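Local coordinates for oxidoreductase NdmD (Pseudomonas putida, PDB 6ICM), which oxidises NADH and passes the electrons to the N-demethylases NdmA and NdmB, which begin the breakdown of caffeine, at residues 55-60 against 70-75. Sequence-based numbering, arbitrary orientation.
Sequences HHDTYL and WIMPCV. With FES (Fe2/s2 (inorganic) cluster), chain K.
The backbones of 55-60, an irregular loop between strand 50-54 and helix 62-65, and of 70-75, strand 70-71 followed by a turn, come closest at His56 and Val75, whose CA atoms lie 5.7 Å apart. This is the C-terminal plant-type [2Fe-2S] ferredoxin domain of the reductase, and it illustrates how a loop can be shaped from within while packing beside the segment that carries a cluster ligand. The shaping residue is Asp57: with CG set between the backbone N and the carbonyl carbon (chi1 63°), OD2 faces the N-H groups of the residues that follow. Asp57 OD2 closes an Asx turn on Tyr59 N through its anti lone pair and, with Leu60 N as well, met nearly along the C-O axis at 2.6 Å, an Asx motif. The side chains of Met72 and Asp57 cross at about a right angle, with Met72 CG 3.5 Å from Asp57 CG. An alanine in place of Asp57 would lack the carboxylate, and so would probably loosen the turn and lose the packing on Met72 CG. The bend at chi2 sets Met72 SD tip to tip with Leu60, 3.6 Å from Leu60 CD1, and obliquely beside the Tyr59 ring in a Met-aromatic contact. The other methyl of Leu60, CD2, rests against CB of Trp70. Beyond this apolar patch, side chains of another protein's chain hydrogen-bond to Tyr59 O. At the opposite end of the contact, CG2 of Val75 packs against the carbonyl group of His56, while His56 ND1 donates in its ring plane to Val75 O at 2.8 Å. Two side chains of 70-75 reach the cluster: the bend at chi3 leaves Met72 CE 3.9 Å from S2, and Cys74 SG binds FE2 at 2.2 Å, an iron that Cys44 SG also ligates.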
loop_
_atom_site.group_PDB
_atom_site.type_symbol
_atom_site.label_atom_id
_atom_site.label_comp_id
_atom_site.label_asym_id
_atom_site.label_seq_id
_atom_site.Cartn_x
_atom_site.Cartn_y
_atom_site.Cartn_z
ATOM N N HIS D 55 -17.060 30.079 -50.860
ATOM C CA HIS D 55 -16.812 29.391 -49.613
ATOM C C HIS D 55 -16.141 30.337 -48.640
ATOM O O HIS D 55 -15.360 31.185 -49.050
ATOM C CB HIS D 55 -15.986 28.134 -49.858
ATOM C CG HIS D 55 -16.517 27.342 -51.003
ATOM N ND1 HIS D 55 -17.655 26.577 -50.890
ATOM C CD2 HIS D 55 -16.081 27.193 -52.278
ATOM C CE1 HIS D 55 -17.909 26.008 -52.057
ATOM N NE2 HIS D 55 -16.964 26.357 -52.913
ATOM N N HIS D 56 -16.551 30.257 -47.362
ATOM C CA HIS D 56 -15.965 30.977 -46.240
ATOM C C HIS D 56 -15.639 30.023 -45.114
ATOM O O HIS D 56 -15.461 30.472 -43.989
ATOM C CB HIS D 56 -16.906 32.050 -45.706
ATOM C CG HIS D 56 -17.316 33.054 -46.732
ATOM N ND1 HIS D 56 -18.613 33.500 -46.838
ATOM C CD2 HIS D 56 -16.616 33.701 -47.694
ATOM C CE1 HIS D 56 -18.702 34.366 -47.829
ATOM N NE2 HIS D 56 -17.504 34.508 -48.364
ATOM N N ASP D 57 -15.565 28.726 -45.389
ATOM C CA ASP D 57 -15.324 27.755 -44.340
ATOM C C ASP D 57 -13.834 27.480 -44.215
ATOM O O ASP D 57 -13.012 27.930 -45.020
ATOM C CB ASP D 57 -16.062 26.459 -44.641
ATOM C CG ASP D 57 -15.571 25.816 -45.912
ATOM O OD1 ASP D 57 -15.912 26.349 -46.993
ATOM O OD2 ASP D 57 -14.828 24.804 -45.838
ATOM N N THR D 58 -13.501 26.713 -43.186
ATOM C CA THR D 58 -12.170 26.189 -42.961
ATOM C C THR D 58 -12.240 24.681 -42.766
ATOM O O THR D 58 -11.513 24.093 -41.958
ATOM C CB THR D 58 -11.499 26.889 -41.775
ATOM O OG1 THR D 58 -12.327 26.805 -40.601
ATOM C CG2 THR D 58 -11.216 28.372 -42.109
ATOM N N TYR D 59 -13.133 24.041 -43.509
ATOM C CA TYR D 59 -13.265 22.592 -43.510
ATOM C C TYR D 59 -12.998 21.976 -44.872
ATOM O O TYR D 59 -12.386 20.910 -44.958
ATOM C CB TYR D 59 -14.669 22.192 -43.040
ATOM C CG TYR D 59 -14.919 20.703 -43.078
ATOM C CD1 TYR D 59 -14.433 19.865 -42.082
ATOM C CD2 TYR D 59 -15.641 20.133 -44.110
ATOM C CE1 TYR D 59 -14.656 18.486 -42.124
ATOM C CE2 TYR D 59 -15.864 18.773 -44.161
ATOM C CZ TYR D 59 -15.369 17.947 -43.171
ATOM O OH TYR D 59 -15.620 16.584 -43.243
ATOM N N LEU D 60 -13.433 22.612 -45.951
ATOM C CA LEU D 60 -13.299 21.991 -47.259
ATOM C C LEU D 60 -11.937 22.266 -47.860
ATOM O O LEU D 60 -11.458 23.403 -47.847
ATOM C CB LEU D 60 -14.395 22.478 -48.207
ATOM C CG LEU D 60 -15.764 21.897 -47.867
ATOM C CD1 LEU D 60 -16.840 22.761 -48.420
ATOM C CD2 LEU D 60 -15.916 20.465 -48.388
ATOM N N TRP D 70 -19.905 20.657 -53.080
ATOM C CA TRP D 70 -20.140 20.785 -51.645
ATOM C C TRP D 70 -20.234 22.249 -51.245
ATOM O O TRP D 70 -19.722 23.137 -51.930
ATOM C CB TRP D 70 -19.025 20.161 -50.821
ATOM C CG TRP D 70 -18.691 18.797 -51.196
ATOM C CD1 TRP D 70 -17.614 18.387 -51.926
ATOM C CD2 TRP D 70 -19.423 17.623 -50.858
ATOM N NE1 TRP D 70 -17.630 17.017 -52.063
ATOM C CE2 TRP D 70 -18.728 16.525 -51.411
ATOM C CE3 TRP D 70 -20.590 17.391 -50.139
ATOM C CZ2 TRP D 70 -19.169 15.218 -51.273
ATOM C CZ3 TRP D 70 -21.027 16.088 -49.992
ATOM C CH2 TRP D 70 -20.318 15.017 -50.558
ATOM N N ILE D 71 -20.865 22.479 -50.093
ATOM C CA ILE D 71 -20.992 23.815 -49.520
ATOM C C ILE D 71 -21.279 23.658 -48.036
ATOM O O ILE D 71 -21.944 22.709 -47.613
ATOM C CB ILE D 71 -22.097 24.656 -50.219
ATOM C CG1 ILE D 71 -22.023 26.109 -49.748
ATOM C CG2 ILE D 71 -23.497 24.102 -49.925
ATOM C CD1 ILE D 71 -22.969 27.034 -50.414
ATOM N N MET D 72 -20.761 24.593 -47.238
ATOM C CA MET D 72 -21.028 24.666 -45.812
ATOM C C MET D 72 -22.007 25.814 -45.588
ATOM O O MET D 72 -21.601 26.990 -45.601
ATOM C CB MET D 72 -19.728 24.891 -45.034
ATOM C CG MET D 72 -18.543 24.081 -45.564
ATOM S SD MET D 72 -18.748 22.278 -45.459
ATOM C CE MET D 72 -19.245 22.164 -43.740
ATOM N N PRO D 73 -23.302 25.539 -45.421
ATOM C CA PRO D 73 -24.293 26.628 -45.407
ATOM C C PRO D 73 -24.193 27.557 -44.220
ATOM O O PRO D 73 -24.757 28.658 -44.278
ATOM C CB PRO D 73 -25.634 25.888 -45.410
ATOM C CG PRO D 73 -25.309 24.482 -45.051
ATOM C CD PRO D 73 -23.936 24.224 -45.560
ATOM N N CYS D 74 -23.506 27.166 -43.151
ATOM C CA CYS D 74 -23.451 28.027 -41.983
ATOM C C CYS D 74 -22.708 29.324 -42.260
ATOM O O CYS D 74 -22.955 30.315 -41.560
ATOM C CB CYS D 74 -22.787 27.294 -40.821
ATOM S SG CYS D 74 -21.068 26.838 -41.140
ATOM N N VAL D 75 -21.801 29.342 -43.251
ATOM C CA VAL D 75 -20.944 30.505 -43.459
ATOM C C VAL D 75 -20.782 30.822 -44.937
ATOM O O VAL D 75 -20.363 31.928 -45.292
ATOM C CB VAL D 75 -19.559 30.322 -42.799
ATOM C CG1 VAL D 75 -19.681 30.043 -41.306
ATOM C CG2 VAL D 75 -18.736 29.236 -43.492
HETATM FE FE1 FES K . -19.924 23.215 -38.396
HETATM FE FE2 FES K . -21.162 24.630 -40.779
HETATM S S1 FES K . -21.951 23.876 -38.882
HETATM S S2 FES K . -19.115 23.976 -40.274
#